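Local coordinates for tetratricopeptide repeat protein (Parabacteroides merdae ATCC 43184, PDB 4R7S), which is of unknown function but, as a tetratricopeptide repeat protein, probably serves as a helical scaffold for binding other proteins or peptides, at residues 89-94 with 116-121; 99-104 with 109-114; 127-132 with 150-155; 133-136 with 141-144; 164-169 with 184-189. All coordinates share one frame; numbering follows the deposited sequence.

Interaction 1: 89-94 with 116-121; sequences GETEKA and GLLYIQ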
# COMPACT_ATOMS: atom_id res chain seq x y z
N GLY A 89 10.17 0.69 -3.59
CA GLY A 89 10.76 1.81 -2.84
C GLY A 89 11.32 2.92 -3.72
O GLY A 89 12.09 3.76 -3.24
N GLU A 90 10.96 2.90 -5.03
CA GLU A 90 11.32 3.90 -6.03
C GLU A 90 10.29 5.05 -5.95
O GLU A 90 9.43 5.21 -6.82
CB GLU A 90 11.36 3.24 -7.43
CG GLU A 90 12.63 2.46 -7.70
CD GLU A 90 13.85 3.35 -7.82
OE1 GLU A 90 14.03 3.97 -8.89
OE2 GLU A 90 14.59 3.47 -6.82
N THR A 91 10.38 5.82 -4.84
CA THR A 91 9.47 6.89 -4.46
C THR A 91 9.40 8.01 -5.50
O THR A 91 8.29 8.45 -5.81
CB THR A 91 9.82 7.41 -3.06
OG1 THR A 91 9.84 6.30 -2.16
CG2 THR A 91 8.81 8.41 -2.53
N GLU A 92 10.53 8.48 -6.03
CA GLU A 92 10.47 9.58 -7.00
C GLU A 92 9.80 9.13 -8.29
O GLU A 92 8.98 9.87 -8.86
CB GLU A 92 11.87 10.17 -7.27
CG GLU A 92 12.51 10.85 -6.06
CD GLU A 92 11.77 11.99 -5.37
OE1 GLU A 92 11.39 12.97 -6.06
OE2 GLU A 92 11.61 11.92 -4.13
N LYS A 93 10.09 7.88 -8.71
CA LYS A 93 9.53 7.28 -9.91
C LYS A 93 8.01 7.06 -9.76
O LYS A 93 7.26 7.34 -10.70
CB LYS A 93 10.27 5.98 -10.26
CG LYS A 93 11.58 6.25 -10.99
CD LYS A 93 12.21 5.00 -11.54
CE LYS A 93 13.48 5.31 -12.29
NZ LYS A 93 14.64 5.43 -11.37
N ALA A 94 7.55 6.64 -8.56
CA ALA A 94 6.13 6.42 -8.29
C ALA A 94 5.38 7.73 -8.37
O ALA A 94 4.37 7.81 -9.06
CB ALA A 94 5.95 5.79 -6.92
N GLY A 116 -0.93 11.34 -2.10
CA GLY A 116 -1.11 11.94 -0.78
C GLY A 116 -0.25 11.27 0.27
O GLY A 116 0.50 11.93 0.97
N LEU A 117 -0.33 9.93 0.33
CA LEU A 117 0.47 9.10 1.24
C LEU A 117 1.96 9.28 0.96
O LEU A 117 2.72 9.44 1.92
CB LEU A 117 0.12 7.62 1.08
CG LEU A 117 -1.30 7.17 1.49
CD1 LEU A 117 -1.45 5.67 1.30
CD2 LEU A 117 -1.62 7.54 2.95
N LEU A 118 2.38 9.26 -0.35
CA LEU A 118 3.78 9.45 -0.75
C LEU A 118 4.30 10.78 -0.24
O LEU A 118 5.44 10.84 0.22
CB LEU A 118 3.97 9.41 -2.27
CG LEU A 118 4.07 8.08 -2.95
CD1 LEU A 118 4.40 8.28 -4.40
CD2 LEU A 118 5.14 7.18 -2.31
N TYR A 119 3.47 11.84 -0.36
CA TYR A 119 3.84 13.17 0.08
C TYR A 119 4.05 13.19 1.60
O TYR A 119 4.94 13.91 2.08
CB TYR A 119 2.78 14.20 -0.35
CG TYR A 119 2.91 14.74 -1.77
CD1 TYR A 119 4.16 15.00 -2.32
CD2 TYR A 119 1.78 15.05 -2.53
CE1 TYR A 119 4.29 15.54 -3.61
CE2 TYR A 119 1.90 15.59 -3.81
CZ TYR A 119 3.15 15.83 -4.35
OH TYR A 119 3.27 16.37 -5.60
N ILE A 120 3.27 12.37 2.36
CA ILE A 120 3.42 12.28 3.82
C ILE A 120 4.81 11.71 4.09
O ILE A 120 5.60 12.32 4.80
CB ILE A 120 2.29 11.47 4.50
CG1 ILE A 120 0.96 12.23 4.51
CG2 ILE A 120 2.68 11.07 5.93
CD1 ILE A 120 -0.26 11.34 4.88
N GLN A 121 5.11 10.57 3.46
CA GLN A 121 6.38 9.85 3.56
C GLN A 121 7.55 10.74 3.18
O GLN A 121 8.61 10.62 3.79
CB GLN A 121 6.32 8.61 2.67
CG GLN A 121 7.57 7.74 2.67
CD GLN A 121 7.43 6.54 1.75
OE1 GLN A 121 6.33 6.07 1.43
NE2 GLN A 121 8.57 6.01 1.33
O HOH W 1 7.92 3.97 -1.27
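The carboxamide of Gln121 is the flat group at this contact, and it meets Thr91 through its amide nitrogen: NE2 stops 3.7 Å from Thr91 OG1. Tyr119 sets out away from this contact, and its ring packs edge-to-face with Trp127. Gln121 reaches Thr91 by stretching fully, CG anti to the backbone N (chi1 -180°) and the chain straight beyond it. A water joins the two polar ends, lying 3.1 Å from Thr91 OG1 and accepting a weak bond from Gln121 NE2. Beside this polar pair the contact turns apolar. The other branch of Thr91, its methyl CG2, sits 3.9 Å from Leu118 CD2 as the two side chains run past each other in opposite directions. The second methyl of Leu118 is used one turn further on, where CD1 comes within 3.9 Å of Ala94 CB. Leu118 thus straddles the first turn of helix 91-104, and Leu95 and Tyr98 extend its packing along that helix. Just before that turn, Gly89 ends the preceding helix in a Schellman motif with positive phi, and Glu90 takes the N-cap position. Lys93 NZ bridges back to Glu90 OE1 at 2.9 Å, nearly in line with the C-O bond. Consecutive helices packed in this way, the start of one beside the end of the next, are characteristic of the tetratricopeptide repeat solenoid.

Interaction 2: 99-104 with 109-114; sequences NTLLIE and QEALYC. With EDO (1,2-ethanediol), chain I.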
# COMPACT_ATOMS: atom_id res chain seq x y z
N ASN A 99 2.04 11.97 -10.95
CA ASN A 99 2.03 13.33 -11.50
C ASN A 99 1.57 13.31 -12.94
O ASN A 99 0.73 14.13 -13.31
CB ASN A 99 3.40 13.96 -11.37
CG ASN A 99 3.72 14.40 -9.97
OD1 ASN A 99 2.85 14.42 -9.06
ND2 ASN A 99 4.98 14.78 -9.79
N THR A 100 2.05 12.36 -13.73
CA THR A 100 1.61 12.18 -15.12
C THR A 100 0.10 11.91 -15.10
O THR A 100 -0.67 12.60 -15.78
CB THR A 100 2.40 11.04 -15.82
OG1 THR A 100 3.80 11.34 -15.81
CG2 THR A 100 1.94 10.79 -17.26
N LEU A 101 -0.31 10.94 -14.28
CA LEU A 101 -1.71 10.55 -14.15
C LEU A 101 -2.60 11.74 -13.76
O LEU A 101 -3.57 12.02 -14.46
CB LEU A 101 -1.85 9.42 -13.10
CG LEU A 101 -2.98 8.47 -13.30
CD1 LEU A 101 -2.73 7.22 -12.51
CD2 LEU A 101 -4.28 9.08 -12.86
N LEU A 102 -2.25 12.46 -12.66
CA LEU A 102 -3.05 13.54 -12.10
C LEU A 102 -3.03 14.86 -12.92
O LEU A 102 -3.98 15.62 -12.83
CB LEU A 102 -2.69 13.78 -10.62
CG LEU A 102 -3.19 12.64 -9.71
CD1 LEU A 102 -2.49 12.62 -8.37
CD2 LEU A 102 -4.72 12.63 -9.59
N ILE A 103 -2.01 15.10 -13.74
CA ILE A 103 -2.06 16.28 -14.62
C ILE A 103 -3.12 15.96 -15.71
O ILE A 103 -3.91 16.84 -16.05
CB ILE A 103 -0.64 16.64 -15.17
CG1 ILE A 103 0.30 17.21 -14.05
CG2 ILE A 103 -0.67 17.54 -16.41
CD1 ILE A 103 -0.21 18.45 -13.21
N GLU A 104 -3.22 14.68 -16.12
CA GLU A 104 -4.22 14.22 -17.08
C GLU A 104 -5.62 14.20 -16.47
O GLU A 104 -6.53 14.80 -17.05
CB GLU A 104 -3.87 12.83 -17.63
CG GLU A 104 -3.00 12.92 -18.87
CD GLU A 104 -3.71 13.27 -20.17
OE1 GLU A 104 -4.74 12.64 -20.49
OE2 GLU A 104 -3.17 14.13 -20.90
N GLN A 109 -9.27 9.52 -7.93
CA GLN A 109 -9.23 9.26 -6.49
C GLN A 109 -8.15 8.27 -6.03
O GLN A 109 -7.52 8.55 -5.02
CB GLN A 109 -10.61 8.85 -5.96
CG GLN A 109 -11.60 10.01 -6.05
CD GLN A 109 -12.97 9.71 -5.48
OE1 GLN A 109 -13.12 9.23 -4.36
NE2 GLN A 109 -14.01 10.07 -6.22
N GLU A 110 -7.91 7.17 -6.74
CA GLU A 110 -6.85 6.25 -6.29
C GLU A 110 -5.48 6.92 -6.39
O GLU A 110 -4.66 6.73 -5.49
CB GLU A 110 -6.86 4.94 -7.08
CG GLU A 110 -5.82 3.93 -6.60
CD GLU A 110 -6.15 3.21 -5.30
OE1 GLU A 110 -7.31 3.26 -4.85
OE2 GLU A 110 -5.24 2.55 -4.76
N ALA A 111 -5.23 7.68 -7.48
CA ALA A 111 -3.97 8.38 -7.70
C ALA A 111 -3.75 9.47 -6.63
O ALA A 111 -2.66 9.56 -6.07
CB ALA A 111 -3.94 9.00 -9.10
N LEU A 112 -4.80 10.26 -6.33
CA LEU A 112 -4.77 11.31 -5.32
C LEU A 112 -4.41 10.74 -3.95
O LEU A 112 -3.55 11.29 -3.27
CB LEU A 112 -6.11 12.06 -5.26
CG LEU A 112 -6.41 13.03 -6.39
CD1 LEU A 112 -7.88 13.35 -6.45
CD2 LEU A 112 -5.57 14.31 -6.27
N TYR A 113 -5.07 9.63 -3.57
CA TYR A 113 -4.85 8.97 -2.28
C TYR A 113 -3.43 8.48 -2.14
O TYR A 113 -2.80 8.73 -1.12
CB TYR A 113 -5.83 7.81 -2.07
CG TYR A 113 -5.69 7.14 -0.72
CD1 TYR A 113 -5.99 7.82 0.46
CD2 TYR A 113 -5.27 5.81 -0.62
CE1 TYR A 113 -5.82 7.22 1.71
CE2 TYR A 113 -5.11 5.19 0.62
CZ TYR A 113 -5.39 5.90 1.78
OH TYR A 113 -5.26 5.28 3.00
N CYS A 114 -2.92 7.79 -3.17
CA CYS A 114 -1.58 7.22 -3.17
C CYS A 114 -0.51 8.29 -3.20
O CYS A 114 0.48 8.16 -2.48
CB CYS A 114 -1.41 6.23 -4.32
SG CYS A 114 -2.38 4.71 -4.12
C1 EDO I . -2.92 2.43 -0.61
O1 EDO I . -1.52 2.22 -0.73
C2 EDO I . -3.65 1.79 -1.82
O2 EDO I . -5.06 1.92 -1.67
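Leu102 reaches over to Ala111 and Leu112, and its atoms can be followed outward one by one. From CB, which points toward helix 109-121, the chain passes to CG, 3.8 Å from Ala111 CB. There it forks. CD1 lies over the backbone of Ala111, 3.8 Å from the carbonyl carbon C of that residue, while CD2 wedges between two neighbours, 3.6 Å from Leu112 CG and 3.7 Å from Ala111 CB. Leu101 approaches the same alanine methyl, its CD2 being 3.8 Å from Ala111 CB; with CG anti to the backbone N (chi1 -151°), both of its methyls reach the alanine. The Ala111 methyl is therefore flanked by two leucines, and the short helix segments come to 9.7 Å between axes, at 132° between their directions. An alanine at Leu102 is likely to open a gap beside Leu112 and leave the methyl of Ala111 with Leu101 alone across this contact. Away from the leucines, Glu110 serves a different surface: OE1 forms a salt bridge with Arg144, and OE2 accepts a hydrogen bond of 3.2 Å from O2 of an ethanediol, probably from the crystallisation liquor. Between the consecutive helices 91-104 and 109-121 of the tetratricopeptide repeat stack, this buried contact is aliphatic carbon on aliphatic carbon, so it depends on shape fit and burial rather than on directed bonds.

Interaction 3: 127-132 with 150-155; sequences WAEQDF and AILEKM. With EDO (1,2-ethanediol), chain D.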
# COMPACT_ATOMS: atom_id res chain seq x y z
N TRP A 127 1.42 19.46 0.42
CA TRP A 127 0.93 18.83 -0.82
C TRP A 127 0.06 17.60 -0.52
O TRP A 127 -0.88 17.37 -1.28
CB TRP A 127 2.04 18.47 -1.82
CG TRP A 127 2.98 19.54 -2.32
CD1 TRP A 127 4.18 19.34 -2.94
CD2 TRP A 127 2.81 20.97 -2.24
NE1 TRP A 127 4.77 20.54 -3.24
CE2 TRP A 127 3.95 21.56 -2.83
CE3 TRP A 127 1.79 21.81 -1.76
CZ2 TRP A 127 4.11 22.95 -2.94
CZ3 TRP A 127 1.98 23.19 -1.81
CH2 TRP A 127 3.12 23.74 -2.41
N ALA A 128 0.32 16.86 0.59
CA ALA A 128 -0.50 15.71 1.00
C ALA A 128 -1.92 16.19 1.36
O ALA A 128 -2.91 15.66 0.86
CB ALA A 128 0.13 14.99 2.17
N GLU A 129 -1.98 17.27 2.14
CA GLU A 129 -3.20 17.93 2.59
C GLU A 129 -4.10 18.27 1.38
O GLU A 129 -5.29 17.96 1.40
CB GLU A 129 -2.81 19.21 3.35
CG GLU A 129 -3.81 19.64 4.41
CD GLU A 129 -3.55 21.01 4.99
OE1 GLU A 129 -2.48 21.22 5.61
OE2 GLU A 129 -4.43 21.89 4.83
N GLN A 130 -3.50 18.87 0.33
CA GLN A 130 -4.21 19.30 -0.88
C GLN A 130 -4.78 18.11 -1.67
O GLN A 130 -5.89 18.21 -2.21
CB GLN A 130 -3.31 20.20 -1.74
CG GLN A 130 -3.05 21.55 -1.06
CD GLN A 130 -2.12 22.49 -1.79
OE1 GLN A 130 -2.12 22.58 -3.03
NE2 GLN A 130 -1.38 23.30 -1.03
N ASP A 131 -4.08 16.96 -1.67
CA ASP A 131 -4.52 15.73 -2.33
C ASP A 131 -5.68 15.07 -1.59
O ASP A 131 -6.58 14.54 -2.24
CB ASP A 131 -3.36 14.74 -2.51
CG ASP A 131 -2.43 15.05 -3.69
OD1 ASP A 131 -2.73 15.99 -4.46
OD2 ASP A 131 -1.40 14.36 -3.82
N PHE A 132 -5.68 15.11 -0.24
CA PHE A 132 -6.80 14.53 0.52
C PHE A 132 -8.02 15.46 0.42
O PHE A 132 -9.15 14.98 0.26
CB PHE A 132 -6.42 14.21 1.97
CG PHE A 132 -5.24 13.26 2.08
CD1 PHE A 132 -5.25 12.03 1.42
CD2 PHE A 132 -4.12 13.60 2.83
CE1 PHE A 132 -4.14 11.18 1.48
CE2 PHE A 132 -3.03 12.73 2.92
CZ PHE A 132 -3.04 11.53 2.25
N ALA A 150 -5.73 12.36 9.01
CA ALA A 150 -5.38 11.88 10.34
C ALA A 150 -3.90 11.46 10.42
O ALA A 150 -3.19 11.87 11.37
CB ALA A 150 -6.28 10.70 10.72
N ILE A 151 -3.42 10.70 9.43
CA ILE A 151 -2.03 10.22 9.37
C ILE A 151 -1.09 11.41 9.18
O ILE A 151 -0.11 11.52 9.89
CB ILE A 151 -1.85 9.11 8.28
CG1 ILE A 151 -2.68 7.87 8.65
CG2 ILE A 151 -0.36 8.74 8.07
CD1 ILE A 151 -3.18 7.12 7.44
N LEU A 152 -1.44 12.31 8.26
CA LEU A 152 -0.70 13.55 7.96
C LEU A 152 -0.48 14.42 9.21
O LEU A 152 0.65 14.84 9.47
CB LEU A 152 -1.52 14.34 6.92
CG LEU A 152 -1.10 15.76 6.64
CD1 LEU A 152 0.23 15.78 5.96
CD2 LEU A 152 -2.09 16.42 5.76
N GLU A 153 -1.56 14.68 9.96
CA GLU A 153 -1.55 15.52 11.17
C GLU A 153 -0.68 14.94 12.23
O GLU A 153 0.08 15.68 12.86
CB GLU A 153 -2.97 15.76 11.69
CG GLU A 153 -3.79 16.70 10.82
CD GLU A 153 -3.26 18.09 10.48
OE1 GLU A 153 -2.14 18.46 10.91
OE2 GLU A 153 -4.00 18.83 9.78
N LYS A 154 -0.75 13.61 12.43
CA LYS A 154 0.11 12.88 13.35
C LYS A 154 1.60 13.07 12.94
O LYS A 154 2.42 13.43 13.78
CB LYS A 154 -0.28 11.39 13.31
CG LYS A 154 0.76 10.47 13.97
CD LYS A 154 0.43 9.00 13.81
CE LYS A 154 1.02 8.42 12.55
NZ LYS A 154 0.50 7.05 12.35
N MSE A 155 1.94 12.86 11.66
CA MSE A 155 3.34 13.00 11.19
C MSE A 155 3.87 14.45 11.30
O MSE A 155 5.08 14.65 11.47
CB MSE A 155 3.48 12.49 9.77
CG MSE A 155 3.16 10.99 9.62
SE MSE A 155 4.08 9.75 10.82
CE MSE A 155 5.96 10.45 10.64
C1 EDO D . 0.77 4.97 9.41
O1 EDO D . 1.53 6.17 9.33
C2 EDO D . -0.32 4.90 8.28
O2 EDO D . 0.23 4.86 6.97
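Apolar contact comes first, and Leu152 makes it by splitting its two methyls between Ala128 and Glu129. CD1 sits 3.9 Å from Ala128 CB. CD2 rests on the backbone of Glu129, 3.7 Å from its CA, and also touches the aliphatic start of that side chain, which it meets at about a right angle. The leucine has CG anti to its own backbone N (chi1 169°), which sends the branched end across to helix 125-138. Charge pairing forms the second kind. Glu129 OE1 and Glu153 OE2 are 5.0 Å apart, like charges that would probably repel were Arg156 not forming salt bridges with both residues. On another part of helix 143-156, Lys154 is salt-bridged to Asp185 of helix 178-189. The third kind involves an ethanediol, probably from the crystallisation liquor. Lys154 NZ gives its O1 a weak hydrogen bond of 3.3 Å, and Ile151 lines the molecule with CG2 at 3.4 Å from O1 and CD1 at 3.7 Å from C2. Ile151 also packs on Ile120 of helix 109-121. A glycine in place of Ile151 would probably leave the ethanediol without its apolar wall and strip Ile120 of a packing partner. Within this tetratricopeptide stack, helices 125-138 and 143-156 thus meet through a buried leucine, so burial of carbon and a shared arginine both tie them together.

Interaction 4: 133-136 with 141-144; sequences DKIL and KSVR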
# COMPACT_ATOMS: atom_id res chain seq x y z
N ASP A 133 -7.79 16.79 0.36
CA ASP A 133 -8.88 17.75 0.17
C ASP A 133 -9.53 17.56 -1.20
O ASP A 133 -10.76 17.62 -1.29
CB ASP A 133 -8.40 19.19 0.35
CG ASP A 133 -8.13 19.60 1.78
OD1 ASP A 133 -8.76 19.03 2.71
OD2 ASP A 133 -7.30 20.54 1.99
N LYS A 134 -8.72 17.31 -2.26
CA LYS A 134 -9.20 17.09 -3.63
C LYS A 134 -10.16 15.93 -3.67
O LYS A 134 -11.17 16.03 -4.35
CB LYS A 134 -8.03 16.86 -4.62
CG LYS A 134 -8.40 17.03 -6.11
CD LYS A 134 -8.62 18.49 -6.55
CE LYS A 134 -9.19 18.60 -7.94
NZ LYS A 134 -9.48 20.02 -8.30
N ILE A 135 -9.86 14.83 -2.93
CA ILE A 135 -10.74 13.65 -2.84
C ILE A 135 -12.08 14.06 -2.21
O ILE A 135 -13.13 13.83 -2.81
CB ILE A 135 -10.10 12.47 -2.06
CG1 ILE A 135 -8.76 12.06 -2.68
CG2 ILE A 135 -11.09 11.28 -2.01
CD1 ILE A 135 -7.95 11.05 -1.96
N LEU A 136 -12.04 14.72 -1.05
CA LEU A 136 -13.26 15.16 -0.35
C LEU A 136 -14.10 16.19 -1.15
O LEU A 136 -15.30 16.28 -0.95
CB LEU A 136 -12.89 15.73 1.02
CG LEU A 136 -12.53 14.67 2.03
CD1 LEU A 136 -11.69 15.26 3.13
CD2 LEU A 136 -13.78 13.95 2.54
N LYS A 141 -18.09 11.87 0.93
CA LYS A 141 -18.29 10.67 1.73
C LYS A 141 -17.01 9.87 1.98
O LYS A 141 -17.03 9.00 2.84
CB LYS A 141 -19.35 9.78 1.05
N SER A 142 -15.88 10.18 1.28
CA SER A 142 -14.61 9.44 1.40
C SER A 142 -14.07 9.35 2.83
O SER A 142 -13.75 10.36 3.46
CB SER A 142 -13.53 10.03 0.50
OG SER A 142 -12.32 9.30 0.61
N VAL A 143 -13.91 8.12 3.30
CA VAL A 143 -13.38 7.81 4.62
C VAL A 143 -11.86 7.85 4.57
O VAL A 143 -11.22 8.43 5.48
CB VAL A 143 -13.90 6.42 5.05
CG1 VAL A 143 -13.12 5.85 6.23
CG2 VAL A 143 -15.40 6.45 5.34
N ARG A 144 -11.25 7.23 3.53
CA ARG A 144 -9.79 7.16 3.44
C ARG A 144 -9.16 8.54 3.25
O ARG A 144 -8.01 8.71 3.67
CB ARG A 144 -9.29 6.16 2.37
CG ARG A 144 -9.64 6.48 0.94
CD ARG A 144 -9.19 5.37 0.02
NE ARG A 144 -9.37 5.80 -1.36
CZ ARG A 144 -8.83 5.20 -2.42
NH1 ARG A 144 -8.10 4.10 -2.27
NH2 ARG A 144 -9.02 5.69 -3.64
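Leu136 and Ser142 bring the two backbones together, their CA atoms 6.1 Å apart where helix 125-138 nears its end and the chain turns into helix 143-156. Ser142 is extended rather than helical (psi 121°) and occupies the N-cap position. Its hydroxyl, set anti to the backbone N (chi1 -179°), accepts from the backbone N of Ala145, so one of the amides at the start of the new helix is satisfied. The same OG lies against a methyl: Ile135 CG2 is 3.5 Å from Ser142 OG and 3.7 Å from Ser142 CB. That methyl is the branch of Ile135 that stands anti to the backbone N, and it faces the turn, while other parts of the residue pack on Gln109 and Leu112 of the helix before. This is the short connection between consecutive antiparallel helices found throughout tetratricopeptide repeats, here with a serine N-cap shielded by the preceding helix. Leu136 adds a second approach. Its CB starts off to one side, but the end of the side chain bends back until CD2 lies 3.7 Å from Ser142 O, a carbon-to-carbonyl contact with no bond in it; CD2 is 4.4 Å from Ser142 CB. Beyond the turn, Leu136 goes on to touch Ala145, Arg146 and His149, following the first turns of helix 143-156, while Arg144 lies against Tyr113 of helix 109-121.

Interaction 5: 164-169 with 184-189; sequences RIFNYL and ADLYFM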
# COMPACT_ATOMS: atom_id res chain seq x y z
N ARG A 164 -8.65 14.05 17.02
CA ARG A 164 -10.02 14.45 16.73
C ARG A 164 -10.58 13.65 15.53
O ARG A 164 -11.71 13.15 15.62
CB ARG A 164 -10.09 15.96 16.46
CG ARG A 164 -11.50 16.49 16.34
CD ARG A 164 -11.57 17.85 15.64
NE ARG A 164 -10.95 17.85 14.30
CZ ARG A 164 -11.52 17.39 13.19
NH1 ARG A 164 -12.73 16.83 13.23
NH2 ARG A 164 -10.88 17.48 12.03
N ILE A 165 -9.78 13.52 14.45
CA ILE A 165 -10.17 12.81 13.22
C ILE A 165 -10.40 11.32 13.52
O ILE A 165 -11.44 10.78 13.14
CB ILE A 165 -9.16 13.01 12.07
CG1 ILE A 165 -9.02 14.51 11.75
CG2 ILE A 165 -9.58 12.19 10.83
CD1 ILE A 165 -7.81 14.90 10.89
N PHE A 166 -9.44 10.67 14.20
CA PHE A 166 -9.57 9.26 14.56
C PHE A 166 -10.75 9.05 15.47
O PHE A 166 -11.42 8.05 15.33
CB PHE A 166 -8.30 8.71 15.24
CG PHE A 166 -7.21 8.30 14.30
CD1 PHE A 166 -7.36 7.19 13.47
CD2 PHE A 166 -6.01 8.99 14.25
CE1 PHE A 166 -6.34 6.80 12.59
CE2 PHE A 166 -4.99 8.59 13.39
CZ PHE A 166 -5.16 7.51 12.55
N ASN A 167 -11.01 9.98 16.40
CA ASN A 167 -12.16 9.80 17.29
C ASN A 167 -13.46 9.87 16.48
O ASN A 167 -14.38 9.07 16.71
CB ASN A 167 -12.16 10.80 18.46
CG ASN A 167 -11.06 10.56 19.47
OD1 ASN A 167 -10.52 9.45 19.62
ND2 ASN A 167 -10.71 11.62 20.21
N TYR A 168 -13.52 10.80 15.51
CA TYR A 168 -14.69 10.97 14.67
C TYR A 168 -14.95 9.70 13.84
O TYR A 168 -16.07 9.21 13.83
CB TYR A 168 -14.57 12.22 13.78
CG TYR A 168 -15.66 12.30 12.73
CD1 TYR A 168 -17.01 12.44 13.10
CD2 TYR A 168 -15.37 12.15 11.37
CE1 TYR A 168 -18.02 12.47 12.14
CE2 TYR A 168 -16.37 12.23 10.40
CZ TYR A 168 -17.70 12.38 10.79
OH TYR A 168 -18.70 12.44 9.85
N LEU A 169 -13.91 9.19 13.14
CA LEU A 169 -13.99 8.02 12.27
C LEU A 169 -14.43 6.78 13.04
O LEU A 169 -15.25 6.01 12.53
CB LEU A 169 -12.66 7.74 11.56
CG LEU A 169 -12.18 8.77 10.53
CD1 LEU A 169 -10.79 8.39 9.95
CD2 LEU A 169 -13.20 8.96 9.42
N ALA A 184 -4.03 3.92 17.94
CA ALA A 184 -3.03 3.41 18.90
C ALA A 184 -1.63 3.94 18.53
O ALA A 184 -0.89 4.36 19.41
CB ALA A 184 -3.02 1.88 18.93
N ASP A 185 -1.30 3.96 17.23
CA ASP A 185 -0.00 4.43 16.75
C ASP A 185 0.16 5.91 17.07
O ASP A 185 1.27 6.33 17.42
CB ASP A 185 0.17 4.17 15.24
CG ASP A 185 1.61 4.37 14.77
OD1 ASP A 185 2.49 3.63 15.25
OD2 ASP A 185 1.86 5.31 13.98
N LEU A 186 -0.93 6.67 16.96
CA LEU A 186 -0.93 8.09 17.30
C LEU A 186 -0.66 8.27 18.79
O LEU A 186 0.16 9.11 19.16
CB LEU A 186 -2.27 8.77 16.92
CG LEU A 186 -2.54 10.11 17.60
CD1 LEU A 186 -1.68 11.21 17.03
CD2 LEU A 186 -3.95 10.48 17.45
N TYR A 187 -1.35 7.46 19.63
CA TYR A 187 -1.17 7.54 21.07
C TYR A 187 0.27 7.19 21.47
O TYR A 187 0.85 7.88 22.32
CB TYR A 187 -2.18 6.67 21.80
CG TYR A 187 -3.59 7.23 21.78
CD1 TYR A 187 -3.83 8.60 21.89
CD2 TYR A 187 -4.70 6.38 21.75
CE1 TYR A 187 -5.13 9.12 21.92
CE2 TYR A 187 -6.00 6.88 21.79
CZ TYR A 187 -6.21 8.25 21.86
OH TYR A 187 -7.49 8.75 21.91
N PHE A 188 0.88 6.20 20.81
CA PHE A 188 2.26 5.84 21.09
C PHE A 188 3.17 7.00 20.73
O PHE A 188 4.00 7.38 21.55
CB PHE A 188 2.66 4.56 20.37
CG PHE A 188 4.14 4.23 20.47
CD1 PHE A 188 4.66 3.64 21.60
CD2 PHE A 188 4.99 4.45 19.38
CE1 PHE A 188 6.01 3.28 21.68
CE2 PHE A 188 6.34 4.12 19.46
CZ PHE A 188 6.84 3.54 20.61
N MSE A 189 2.99 7.59 19.53
CA MSE A 189 3.81 8.73 19.12
C MSE A 189 3.62 9.95 20.02
O MSE A 189 4.44 10.86 20.00
CB MSE A 189 3.53 9.12 17.68
CG MSE A 189 4.08 8.14 16.69
SE MSE A 189 3.83 8.77 14.86
CE MSE A 189 5.09 10.40 14.90
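Phe166 and Leu186 cross at a slant, neither parallel nor square, and touch by single atoms: Phe166 CD2 is 4.1 Å from Leu186 CD2. The methyl meets the phenyl ring obliquely. Leu186 gets there with CG anti to its backbone N (chi1 162°), whereas Phe166 has its ring folded back beside the backbone N (chi1 -82°). The backbones stay well apart, the closest CA atoms, those of Phe166 and Leu186, being 9.1 Å from each other, so long side chains bridge the distance. The two residues also reach other helices: Phe166 packs on Leu147 and Ala150 of helix 143-156, and Leu186 lies among Tyr159, Ser162 and Glu163. Successive helices, each packed on its neighbours in the chain, are consistent with a continuing tetratricopeptide-like solenoid, in which helix 159-172 is followed by helix 178-189. Next to the hydrophobic pair, Asn167 and Tyr187 meet at about a right angle, their amide and ring planes inclined by 46°. Their polar ends approach without bonding, Asn167 OD1 lying 3.9 Å from Tyr187 OH. Each has a stronger partner elsewhere. Arg183 NH1 donates to Asn167 OD1, and Tyr187 OH is hydrogen-bonded to Glu163 OE2 of helix 159-172, with a further weak bond to Arg195 of helix 193-206.

Overall arrangement
Interactions 1 and 2 join the same two helices, 91-104 and 109-121, at different points: interaction 2 is wholly buried and aliphatic, while interaction 1 reaches the surface and includes a water. Interactions 3 and 4 likewise share two helices, 125-138 and 143-156, but both are buried, with interaction 4 nested near the turn and interaction 3 further along. Interaction 5 joins helices 159-172 and 178-189 and is the thinnest contact in buried area. Salt bridges also link the contacts: Glu110 with Arg144 between interactions 2 and 4, Lys154 with Asp185 between 3 and 5. Carbon packing is the common element; interaction 4 is set on a serine N-cap, and interactions 3 and 5 have charged or polar groups alongside.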